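7,8-dihydro-6-hydroxymethylpterin pyrophosphokinase-dihydropteroate synthase (Plasmodium falciparum, PDB 6JWY) probably catalyses two successive steps of folate biosynthesis, pyrophosphorylation of 6-hydroxymethyl-7,8-dihydropterin by ATP and condensation of the product with 4-aminobenzoate to give 7,8-dihydropteroate. Local coordinates at residues Y53-V58 with L330-D335; N223-K228 with N308-I313. The protein carries 1 engineered substitution. All coordinates share one frame; numbering follows the deposited sequence.

Interaction 1. Residues Y53-V58 with L330-D335. With PH2 (2-amino-6-hydroxymethyl-7,8-dihydro-3H-pteridin-4-one), chain D.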
ATOM      1  N   TYR A  53       5.677 -20.339  16.265  1.00 15.55           N
ATOM      2  CA  TYR A  53       6.703 -19.410  15.812  1.00 16.26           C
ATOM      3  C   TYR A  53       7.623 -19.028  16.975  1.00 18.53           C
ATOM      4  O   TYR A  53       7.341 -19.287  18.151  1.00 18.78           O
ATOM      5  CB  TYR A  53       6.086 -18.196  15.120  1.00 14.61           C
ATOM      6  CG  TYR A  53       5.486 -18.538  13.788  1.00 14.81           C
ATOM      7  CD1 TYR A  53       6.269 -18.580  12.644  1.00 14.75           C
ATOM      8  CD2 TYR A  53       4.147 -18.888  13.672  1.00 14.16           C
ATOM      9  CE1 TYR A  53       5.722 -18.889  11.408  1.00 14.55           C
ATOM     10  CE2 TYR A  53       3.588 -19.201  12.446  1.00 13.67           C
ATOM     11  CZ  TYR A  53       4.380 -19.224  11.313  1.00 14.56           C
ATOM     12  OH  TYR A  53       3.828 -19.602  10.120  1.00 14.56           O
ATOM     13  N   LEU A  54       8.760 -18.448  16.600  1.00 20.68           N
ATOM     14  CA  LEU A  54       9.640 -17.740  17.498  1.00 23.47           C
ATOM     15  C   LEU A  54       9.084 -16.325  17.685  1.00 24.43           C
ATOM     16  O   LEU A  54       8.625 -15.692  16.723  1.00 22.02           O
ATOM     17  CB  LEU A  54      10.985 -17.744  16.779  1.00 28.69           C
ATOM     18  CG  LEU A  54      12.233 -17.482  17.612  1.00 33.45           C
ATOM     19  CD1 LEU A  54      12.100 -18.085  19.000  1.00 34.62           C
ATOM     20  CD2 LEU A  54      13.443 -18.054  16.885  1.00 35.92           C
ATOM     21  N   TYR A  55       9.065 -15.845  18.937  1.00 23.28           N
ATOM     22  CA  TYR A  55       8.622 -14.472  19.171  1.00 24.78           C
ATOM     23  C   TYR A  55       9.618 -13.657  19.998  1.00 25.08           C
ATOM     24  O   TYR A  55      10.258 -14.156  20.937  1.00 22.56           O
ATOM     25  CB  TYR A  55       7.228 -14.388  19.794  1.00 22.80           C
ATOM     26  CG  TYR A  55       6.122 -14.949  18.941  1.00 22.57           C
ATOM     27  CD1 TYR A  55       5.840 -16.305  18.946  1.00 21.88           C
ATOM     28  CD2 TYR A  55       5.323 -14.120  18.159  1.00 21.90           C
ATOM     29  CE1 TYR A  55       4.819 -16.823  18.159  1.00 22.64           C
ATOM     30  CE2 TYR A  55       4.284 -14.618  17.385  1.00 20.22           C
ATOM     31  CZ  TYR A  55       4.033 -15.986  17.371  1.00 22.32           C
ATOM     32  OH  TYR A  55       3.019 -16.519  16.598  1.00 19.43           O
ATOM     33  N   GLU A  56       9.711 -12.373  19.618  1.00 25.17           N
ATOM     34  CA  GLU A  56      10.313 -11.356  20.461  1.00 25.00           C
ATOM     35  C   GLU A  56       9.216 -10.736  21.325  1.00 25.70           C
ATOM     36  O   GLU A  56       8.278 -10.124  20.802  1.00 21.73           O
ATOM     37  CB  GLU A  56      10.946 -10.264  19.610  1.00 24.19           C
ATOM     38  CG  GLU A  56      11.744  -9.284  20.452  1.00 23.88           C
ATOM     39  CD  GLU A  56      12.526  -8.326  19.585  1.00 21.46           C
ATOM     40  OE1 GLU A  56      11.891  -7.407  19.054  1.00 22.63           O
ATOM     41  OE2 GLU A  56      13.737  -8.529  19.415  1.00 18.75           O
ATOM     42  N   THR A  57       9.322 -10.925  22.645  1.00 26.37           N
ATOM     43  CA  THR A  57       8.222 -10.488  23.492  1.00 32.67           C
ATOM     44  C   THR A  57       8.675  -9.500  24.564  1.00 34.45           C
ATOM     45  O   THR A  57       9.797  -9.573  25.069  1.00 35.08           O
ATOM     46  CB  THR A  57       7.481 -11.680  24.098  1.00 34.02           C
ATOM     47  OG1 THR A  57       8.473 -12.414  24.822  1.00 38.78           O
ATOM     48  CG2 THR A  57       6.830 -12.540  23.039  1.00 31.84           C
ATOM     49  N   VAL A  58       7.770  -8.565  24.873  1.00 38.78           N
ATOM     50  CA  VAL A  58       7.922  -7.604  25.955  1.00 40.96           C
ATOM     51  C   VAL A  58       7.888  -8.374  27.269  1.00 43.19           C
ATOM     52  O   VAL A  58       7.005  -9.203  27.477  1.00 42.47           O
ATOM     53  CB  VAL A  58       6.826  -6.517  25.899  1.00 43.53           C
ATOM     54  CG1 VAL A  58       6.561  -5.854  27.245  1.00 45.47           C
ATOM     55  CG2 VAL A  58       7.150  -5.465  24.853  1.00 43.56           C
ATOM     56  N   LEU A 330       0.415 -17.203  25.587  1.00 22.62           N
ATOM     57  CA  LEU A 330      -0.798 -17.473  24.820  1.00 22.95           C
ATOM     58  C   LEU A 330      -0.499 -17.297  23.325  1.00 24.34           C
ATOM     59  O   LEU A 330      -1.044 -18.013  22.470  1.00 24.82           O
ATOM     60  CB  LEU A 330      -1.943 -16.561  25.282  1.00 21.58           C
ATOM     61  CG  LEU A 330      -2.615 -16.922  26.618  1.00 22.77           C
ATOM     62  CD1 LEU A 330      -3.358 -15.730  27.203  1.00 22.76           C
ATOM     63  CD2 LEU A 330      -3.556 -18.115  26.518  1.00 20.10           C
ATOM     64  N   LEU A 331       0.396 -16.343  23.021  1.00 21.83           N
ATOM     65  CA  LEU A 331       0.804 -16.034  21.660  1.00 20.27           C
ATOM     66  C   LEU A 331       1.314 -17.318  21.012  1.00 20.07           C
ATOM     67  O   LEU A 331       0.845 -17.712  19.947  1.00 19.50           O
ATOM     68  CB  LEU A 331       1.908 -14.967  21.711  1.00 18.95           C
ATOM     69  CG  LEU A 331       2.436 -14.448  20.371  1.00 17.46           C
ATOM     70  CD1 LEU A 331       1.306 -13.924  19.497  1.00 17.07           C
ATOM     71  CD2 LEU A 331       3.443 -13.351  20.626  1.00 16.45           C
ATOM     72  N   CYS A 332       2.247 -17.973  21.711  1.00 18.92           N
ATOM     73  CA  CYS A 332       2.865 -19.201  21.255  1.00 18.59           C
ATOM     74  C   CYS A 332       1.832 -20.324  21.144  1.00 20.80           C
ATOM     75  O   CYS A 332       1.820 -21.039  20.129  1.00 21.84           O
ATOM     76  CB  CYS A 332       4.023 -19.572  22.166  1.00 17.19           C
ATOM     77  SG  CYS A 332       5.479 -18.527  21.871  1.00 16.86           S
ATOM     78  N   LEU A 333       0.952 -20.469  22.153  1.00 19.68           N
ATOM     79  CA  LEU A 333       0.025 -21.589  22.144  1.00 19.72           C
ATOM     80  C   LEU A 333      -0.941 -21.456  20.974  1.00 20.20           C
ATOM     81  O   LEU A 333      -1.336 -22.449  20.368  1.00 21.23           O
ATOM     82  CB  LEU A 333      -0.752 -21.695  23.457  1.00 19.33           C
ATOM     83  CG  LEU A 333       0.051 -22.052  24.706  1.00 20.22           C
ATOM     84  CD1 LEU A 333      -0.877 -22.033  25.910  1.00 19.91           C
ATOM     85  CD2 LEU A 333       0.722 -23.423  24.579  1.00 20.19           C
ATOM     86  N   ASN A 334      -1.308 -20.219  20.658  1.00 21.83           N
ATOM     87  CA  ASN A 334      -2.326 -19.962  19.652  1.00 22.41           C
ATOM     88  C   ASN A 334      -1.895 -20.560  18.310  1.00 22.01           C
ATOM     89  O   ASN A 334      -2.749 -20.941  17.492  1.00 21.84           O
ATOM     90  CB  ASN A 334      -2.570 -18.458  19.521  1.00 24.13           C
ATOM     91  CG  ASN A 334      -3.709 -18.149  18.573  1.00 27.09           C
ATOM     92  OD1 ASN A 334      -4.788 -18.748  18.672  1.00 25.66           O
ATOM     93  ND2 ASN A 334      -3.466 -17.231  17.644  1.00 27.48           N
ATOM     94  N   ASP A 335      -0.563 -20.625  18.112  1.00 18.49           N
ATOM     95  CA  ASP A 335       0.047 -21.189  16.926  1.00 17.37           C
ATOM     96  C   ASP A 335      -0.212 -22.694  16.865  1.00 17.14           C
ATOM     97  O   ASP A 335      -0.486 -23.229  15.801  1.00 16.97           O
ATOM     98  CB  ASP A 335       1.541 -20.885  16.916  1.00 17.67           C
ATOM     99  CG  ASP A 335       1.898 -19.443  16.585  1.00 17.39           C
ATOM    100  OD1 ASP A 335       1.076 -18.758  15.928  1.00 16.52           O
ATOM    101  OD2 ASP A 335       3.021 -19.026  16.958  1.00 17.41           O
TER
HETATM  102  N1  PH2 D 802       9.884 -15.129  31.602  1.00 72.09           N
HETATM  103  C2  PH2 D 802       9.866 -14.642  32.852  1.00 69.75           C
HETATM  104  C3  PH2 D 802       9.255 -13.334  33.246  1.00 67.87           C
HETATM  105  N4  PH2 D 802       8.700 -12.585  32.128  1.00 65.34           N
HETATM  106  N5  PH2 D 802       8.158 -12.352  29.846  1.00 57.25           N
HETATM  107  C6  PH2 D 802       8.170 -12.818  28.599  1.00 58.47           C
HETATM  108  N6  PH2 D 802       7.637 -12.106  27.599  1.00 57.19           N
HETATM  109  N7  PH2 D 802       8.728 -14.034  28.289  1.00 60.17           N
HETATM  110  C8  PH2 D 802       9.305 -14.830  29.250  1.00 62.31           C
HETATM  111  O8  PH2 D 802       9.797 -15.914  28.901  1.00 57.57           O
HETATM  112  C9  PH2 D 802       9.304 -14.350  30.577  1.00 66.24           C
HETATM  113  C10 PH2 D 802       8.715 -13.089  30.847  1.00 62.65           C
HETATM  114  C11 PH2 D 802      10.501 -15.457  33.950  1.00 77.27           C
HETATM  115  O4  PH2 D 802      11.464 -16.380  33.478  1.00 82.58           O
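Y55 and Y53 both bind the carboxylate of D335, which reaches across from helix 327-336. Y55 OH donates to D335 OD2 over 2.5 Å and meets the syn lone pair. The ring and the carboxylate lie only 18° apart, so the acid continues the ring plane at its hydroxyl edge. Y53 N gives a second bond to the same D335 OD2, at 3.0 Å, and comes in from above the carboxylate plane, 44° out of it. R374 adds a positive charge here through its hydrogen bond to Y55 OH.

The apolar part centres on the Y55 ring. L331 CG sits 3.6 Å from the centroid of the Y55 ring, close to the ring normal, in a CH-pi contact. The leucine side chain runs with CG opposite its own backbone N (chi1 -177°), which carries the branch point over the ring. C332 SG makes an oblique sulfur-aromatic contact, 3.7 Å from Y55 CD1. Farther along the strand, T57 CG2 is 4.2 Å from L331 CD2.

A second group of hydrogen bonds holds the pterin. PH2 N6 donates to T57 OG1 at 2.9 Å and to V58 O at 3.0 Å. T57 OG1 is also hydrogen-bonded to N165, which itself binds PH2.

Two donors on one oxygen hold the D335 carboxylate, and L331 over one face helps to fix how the Y55 ring is turned. The nearby arginine would probably favour the charged acid. The largely buried contact thus joins an inner strand of the antiparallel sheet to helix 327-336, beside the pterin pocket of the pyrophosphokinase half.

Interaction 2. Residues N223-K228 with N308-I313. With ATP (adenosine-5'-triphosphate), chain E.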
ATOM      1  N   ASN A 223       5.276 -28.466  48.349  1.00 50.01           N
ATOM      2  CA  ASN A 223       6.564 -28.405  49.030  1.00 59.86           C
ATOM      3  C   ASN A 223       7.415 -29.606  48.646  1.00 61.03           C
ATOM      4  O   ASN A 223       7.737 -30.453  49.476  1.00 64.55           O
ATOM      5  CB  ASN A 223       6.447 -28.228  50.551  1.00 66.88           C
ATOM      6  CG  ASN A 223       6.073 -26.822  50.977  1.00 72.28           C
ATOM      7  OD1 ASN A 223       4.925 -26.563  51.344  1.00 73.46           O
ATOM      8  ND2 ASN A 223       7.031 -25.906  50.929  1.00 73.12           N
ATOM      9  N   ILE A 224       7.799 -29.646  47.373  1.00 60.40           N
ATOM     10  CA  ILE A 224       8.614 -30.737  46.889  1.00 55.11           C
ATOM     11  C   ILE A 224       9.991 -30.590  47.519  1.00 56.02           C
ATOM     12  O   ILE A 224      10.614 -29.527  47.460  1.00 57.60           O
ATOM     13  CB  ILE A 224       8.645 -30.742  45.348  1.00 51.21           C
ATOM     14  CG1 ILE A 224       7.234 -30.627  44.772  1.00 46.75           C
ATOM     15  CG2 ILE A 224       9.379 -31.959  44.806  1.00 46.64           C
ATOM     16  CD1 ILE A 224       7.214 -30.340  43.296  1.00 46.68           C
ATOM     17  N   LYS A 225      10.405 -31.648  48.209  1.00 59.09           N
ATOM     18  CA  LYS A 225      11.827 -31.876  48.357  1.00 69.61           C
ATOM     19  C   LYS A 225      12.093 -33.298  47.906  1.00 70.15           C
ATOM     20  O   LYS A 225      11.348 -34.217  48.256  1.00 60.40           O
ATOM     21  CB  LYS A 225      12.366 -31.591  49.761  1.00 83.89           C
ATOM     22  CG  LYS A 225      13.865 -31.305  49.837  1.00 84.97           C
ATOM     23  CD  LYS A 225      14.255 -29.890  49.429  1.00 94.57           C
ATOM     24  CE  LYS A 225      13.912 -29.559  47.989  1.00101.22           C
ATOM     25  NZ  LYS A 225      13.987 -28.106  47.700  1.00100.54           N
ATOM     26  N   LEU A 226      13.163 -33.416  47.116  1.00 69.01           N
ATOM     27  CA  LEU A 226      13.479 -34.594  46.338  1.00 66.11           C
ATOM     28  C   LEU A 226      14.919 -34.968  46.667  1.00 68.92           C
ATOM     29  O   LEU A 226      15.817 -34.138  46.534  1.00 65.00           O
ATOM     30  CB  LEU A 226      13.334 -34.180  44.871  1.00 61.98           C
ATOM     31  CG  LEU A 226      12.467 -35.071  43.985  1.00 61.04           C
ATOM     32  CD1 LEU A 226      11.076 -35.233  44.572  1.00 58.25           C
ATOM     33  CD2 LEU A 226      12.365 -34.478  42.588  1.00 63.66           C
ATOM     34  N   GLU A 227      15.120 -36.212  47.115  1.00 72.58           N
ATOM     35  CA  GLU A 227      16.444 -36.665  47.507  1.00 79.45           C
ATOM     36  C   GLU A 227      17.401 -36.596  46.323  1.00 74.36           C
ATOM     37  O   GLU A 227      17.053 -36.974  45.212  1.00 73.04           O
ATOM     38  CB  GLU A 227      16.412 -38.096  48.042  1.00 92.07           C
ATOM     39  CG  GLU A 227      16.521 -38.177  49.552  1.00109.73           C
ATOM     40  CD  GLU A 227      15.181 -38.260  50.265  1.00120.00           C
ATOM     41  OE1 GLU A 227      14.153 -38.435  49.567  1.00120.00           O
ATOM     42  OE2 GLU A 227      15.164 -38.155  51.514  1.00120.00           O
ATOM     43  N   LYS A 228      18.616 -36.120  46.608  1.00 74.86           N
ATOM     44  CA  LYS A 228      19.760 -36.099  45.714  1.00 71.07           C
ATOM     45  C   LYS A 228      19.867 -37.425  44.960  1.00 72.21           C
ATOM     46  O   LYS A 228      20.245 -37.452  43.791  1.00 83.43           O
ATOM     47  CB  LYS A 228      21.001 -35.803  46.562  1.00 77.76           C
ATOM     48  CG  LYS A 228      22.309 -35.503  45.836  1.00 87.59           C
ATOM     49  CD  LYS A 228      23.270 -34.644  46.655  1.00 91.01           C
ATOM     50  CE  LYS A 228      23.613 -35.194  48.027  1.00 98.97           C
ATOM     51  NZ  LYS A 228      24.651 -36.254  47.978  1.00102.97           N
ATOM     52  N   ASN A 308      22.588 -28.751  42.626  1.00 82.18           N
ATOM     53  CA  ASN A 308      21.923 -27.498  42.303  1.00 87.20           C
ATOM     54  C   ASN A 308      20.425 -27.740  42.139  1.00 85.21           C
ATOM     55  O   ASN A 308      19.610 -26.902  42.521  1.00 89.01           O
ATOM     56  CB  ASN A 308      22.471 -26.849  41.026  1.00 91.42           C
ATOM     57  CG  ASN A 308      23.957 -26.556  41.061  1.00101.82           C
ATOM     58  OD1 ASN A 308      24.629 -26.640  40.033  1.00102.02           O
ATOM     59  ND2 ASN A 308      24.481 -26.198  42.225  1.00108.39           N
ATOM     60  N   MET A 309      20.085 -28.904  41.578  1.00 74.06           N
ATOM     61  CA  MET A 309      18.730 -29.197  41.148  1.00 71.22           C
ATOM     62  C   MET A 309      17.793 -29.345  42.350  1.00 75.45           C
ATOM     63  O   MET A 309      16.627 -28.962  42.261  1.00 78.33           O
ATOM     64  CB  MET A 309      18.708 -30.467  40.292  1.00 69.62           C
ATOM     65  CG  MET A 309      19.420 -30.314  38.946  1.00 67.77           C
ATOM     66  SD  MET A 309      19.524 -31.873  38.002  1.00 58.33           S
ATOM     67  CE  MET A 309      17.802 -32.372  38.065  1.00 62.36           C
ATOM     68  N   VAL A 310      18.311 -29.879  43.467  1.00 77.34           N
ATOM     69  CA  VAL A 310      17.533 -30.137  44.675  1.00 83.71           C
ATOM     70  C   VAL A 310      16.955 -28.827  45.210  1.00 84.99           C
ATOM     71  O   VAL A 310      15.817 -28.785  45.672  1.00 78.22           O
ATOM     72  CB  VAL A 310      18.363 -30.833  45.773  1.00 84.53           C
ATOM     73  CG1 VAL A 310      17.513 -31.799  46.576  1.00 85.80           C
ATOM     74  CG2 VAL A 310      19.599 -31.535  45.234  1.00 80.87           C
ATOM     75  N   ASP A 311      17.776 -27.773  45.168  1.00 92.86           N
ATOM     76  CA  ASP A 311      17.373 -26.426  45.532  1.00 96.54           C
ATOM     77  C   ASP A 311      16.219 -25.994  44.625  1.00 90.52           C
ATOM     78  O   ASP A 311      15.204 -25.497  45.105  1.00 98.70           O
ATOM     79  CB  ASP A 311      18.575 -25.475  45.449  1.00104.00           C
ATOM     80  CG  ASP A 311      18.515 -24.256  46.361  1.00115.96           C
ATOM     81  OD1 ASP A 311      17.408 -23.921  46.845  1.00120.00           O
ATOM     82  OD2 ASP A 311      19.583 -23.640  46.576  1.00117.54           O
ATOM     83  N   ASN A 312      16.367 -26.259  43.320  1.00 78.82           N
ATOM     84  CA  ASN A 312      15.649 -25.548  42.273  1.00 76.20           C
ATOM     85  C   ASN A 312      14.214 -26.047  42.100  1.00 67.20           C
ATOM     86  O   ASN A 312      13.376 -25.310  41.589  1.00 66.94           O
ATOM     87  CB  ASN A 312      16.404 -25.590  40.938  1.00 89.98           C
ATOM     88  CG  ASN A 312      17.675 -24.761  40.915  1.00 90.36           C
ATOM     89  OD1 ASN A 312      17.737 -23.686  41.512  1.00 92.96           O
ATOM     90  ND2 ASN A 312      18.687 -25.245  40.210  1.00 86.17           N
ATOM     91  N   ILE A 313      13.929 -27.296  42.483  1.00 58.88           N
ATOM     92  CA  ILE A 313      12.574 -27.808  42.333  1.00 55.61           C
ATOM     93  C   ILE A 313      11.867 -27.722  43.680  1.00 52.93           C
ATOM     94  O   ILE A 313      12.190 -28.477  44.595  1.00 57.67           O
ATOM     95  CB  ILE A 313      12.553 -29.240  41.753  1.00 55.94           C
ATOM     96  CG1 ILE A 313      13.359 -29.344  40.453  1.00 57.21           C
ATOM     97  CG2 ILE A 313      11.117 -29.708  41.564  1.00 54.29           C
ATOM     98  CD1 ILE A 313      13.583 -30.758  39.962  1.00 56.66           C
TER
HETATM   99  PG  ATP E 803       8.501 -17.910  37.518  1.00120.00           P
HETATM  100  O1G ATP E 803       7.932 -18.226  36.150  1.00120.00           O
HETATM  101  O2G ATP E 803       8.639 -16.416  37.757  1.00120.00           O
HETATM  102  O3G ATP E 803       7.740 -18.615  38.629  1.00120.00           O
HETATM  103  PB  ATP E 803      11.358 -18.506  36.706  1.00120.00           P
HETATM  104  O1B ATP E 803      12.028 -17.183  36.901  1.00120.00           O
HETATM  105  O2B ATP E 803      11.085 -18.991  35.319  1.00120.00           O
HETATM  106  O3B ATP E 803      10.008 -18.544  37.580  1.00120.00           O
HETATM  107  PA  ATP E 803      12.550 -21.155  37.143  1.00 87.20           P
HETATM  108  O1A ATP E 803      11.806 -21.609  35.929  1.00 82.53           O
HETATM  109  O2A ATP E 803      14.031 -21.349  37.153  1.00 89.68           O
HETATM  110  O3A ATP E 803      12.230 -19.617  37.457  1.00 94.92           O
HETATM  111  O5' ATP E 803      11.922 -21.838  38.450  1.00 81.29           O
HETATM  112  C5' ATP E 803      10.496 -21.765  38.706  1.00 68.51           C
HETATM  113  C4' ATP E 803      10.109 -22.962  39.533  1.00 61.08           C
HETATM  114  O4' ATP E 803       8.679 -23.173  39.458  1.00 54.98           O
HETATM  115  C3' ATP E 803      10.668 -24.306  39.059  1.00 60.02           C
HETATM  116  O3' ATP E 803      12.013 -24.523  39.457  1.00 68.61           O
HETATM  117  C2' ATP E 803       9.732 -25.291  39.758  1.00 52.97           C
HETATM  118  O2' ATP E 803      10.226 -25.579  41.045  1.00 59.27           O
HETATM  119  C1' ATP E 803       8.414 -24.515  39.805  1.00 48.78           C
HETATM  120  N9  ATP E 803       7.347 -25.032  38.954  1.00 41.31           N
HETATM  121  C8  ATP E 803       6.094 -25.351  39.380  1.00 41.64           C
HETATM  122  N7  ATP E 803       5.328 -25.803  38.416  1.00 40.20           N
HETATM  123  C5  ATP E 803       6.134 -25.769  37.282  1.00 38.83           C
HETATM  124  C6  ATP E 803       5.899 -26.118  35.935  1.00 35.05           C
HETATM  125  N6  ATP E 803       4.734 -26.571  35.481  1.00 30.13           N
HETATM  126  N1  ATP E 803       6.921 -25.956  35.064  1.00 35.09           N
HETATM  127  C2  ATP E 803       8.086 -25.480  35.525  1.00 35.18           C
HETATM  128  N3  ATP E 803       8.412 -25.117  36.761  1.00 37.32           N
HETATM  129  C4  ATP E 803       7.385 -25.291  37.606  1.00 37.57           C
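K225 reaches over to the last turn of helix 304-312 and donates from NZ to V310 O at 2.8 Å. NZ approaches the carbonyl at a C=O...N angle of 152°, tilted 22° from the carbonyl plane. The side chain leaves the backbone with CG opposite its N, then bends at chi2 and chi3 to bring the ammonium group back over the helix end. I313 O is farther off, 3.6 Å from K225 NZ. The D311 carboxylate does not touch the lysine: D311 OD1 is 5.5 Å from K225 NZ, so any attraction is at a distance.

Beside the lysine, the apolar contact is loose. I224 CG2 meets I313 CG2 at 4.3 Å. The first side-chain bond of L226 points to the helix, and V310 lies against this part of the loop.

The next shell sets the helix end. M309 O accepts from both N312 N, at 2.9 Å, and I313 N, at 3.2 Å, and I313 is the first residue to leave helical geometry. This turn presents N312 O to the nucleotide, and ATP O3' donates to N312 O at 2.7 Å. E314 N binds ATP too, and E314 also shares a backbone hydrogen bond with I224. The lysine charge probably suits the helix C-terminus, where the last carbonyls point past the end.

In the wider fold, 223-228 is the link between strand 219-221 and helix 228-238, with E227 at the N-cap position of that helix. I231 of helix 228-238 packs on M309 and V310. Helix 177-190 packs against both segments, with L178 on I224 and V182 touching L226 and M309.

Interactions 1 and 2 are separate, with centres about 30 Å apart and nearest atoms about 21 Å apart. Along the chain the order is 53-58, 223-228, 308-313, 330-335, so the pair of interaction 2 falls between the two segments of interaction 1. Interaction 1 is buried and joins strand 46-57 of the antiparallel sheet to helix 327-336. Interaction 2 is at the surface, where the loop after strand 219-221 meets the end of helix 304-312. Each touches one bound ligand, consistent with the two substrates of the pyrophosphokinase reaction: 53-58 binds the pterin, and 308-313 binds the ATP ribose. The T57 side chain is about 13 Å from the bound ATP.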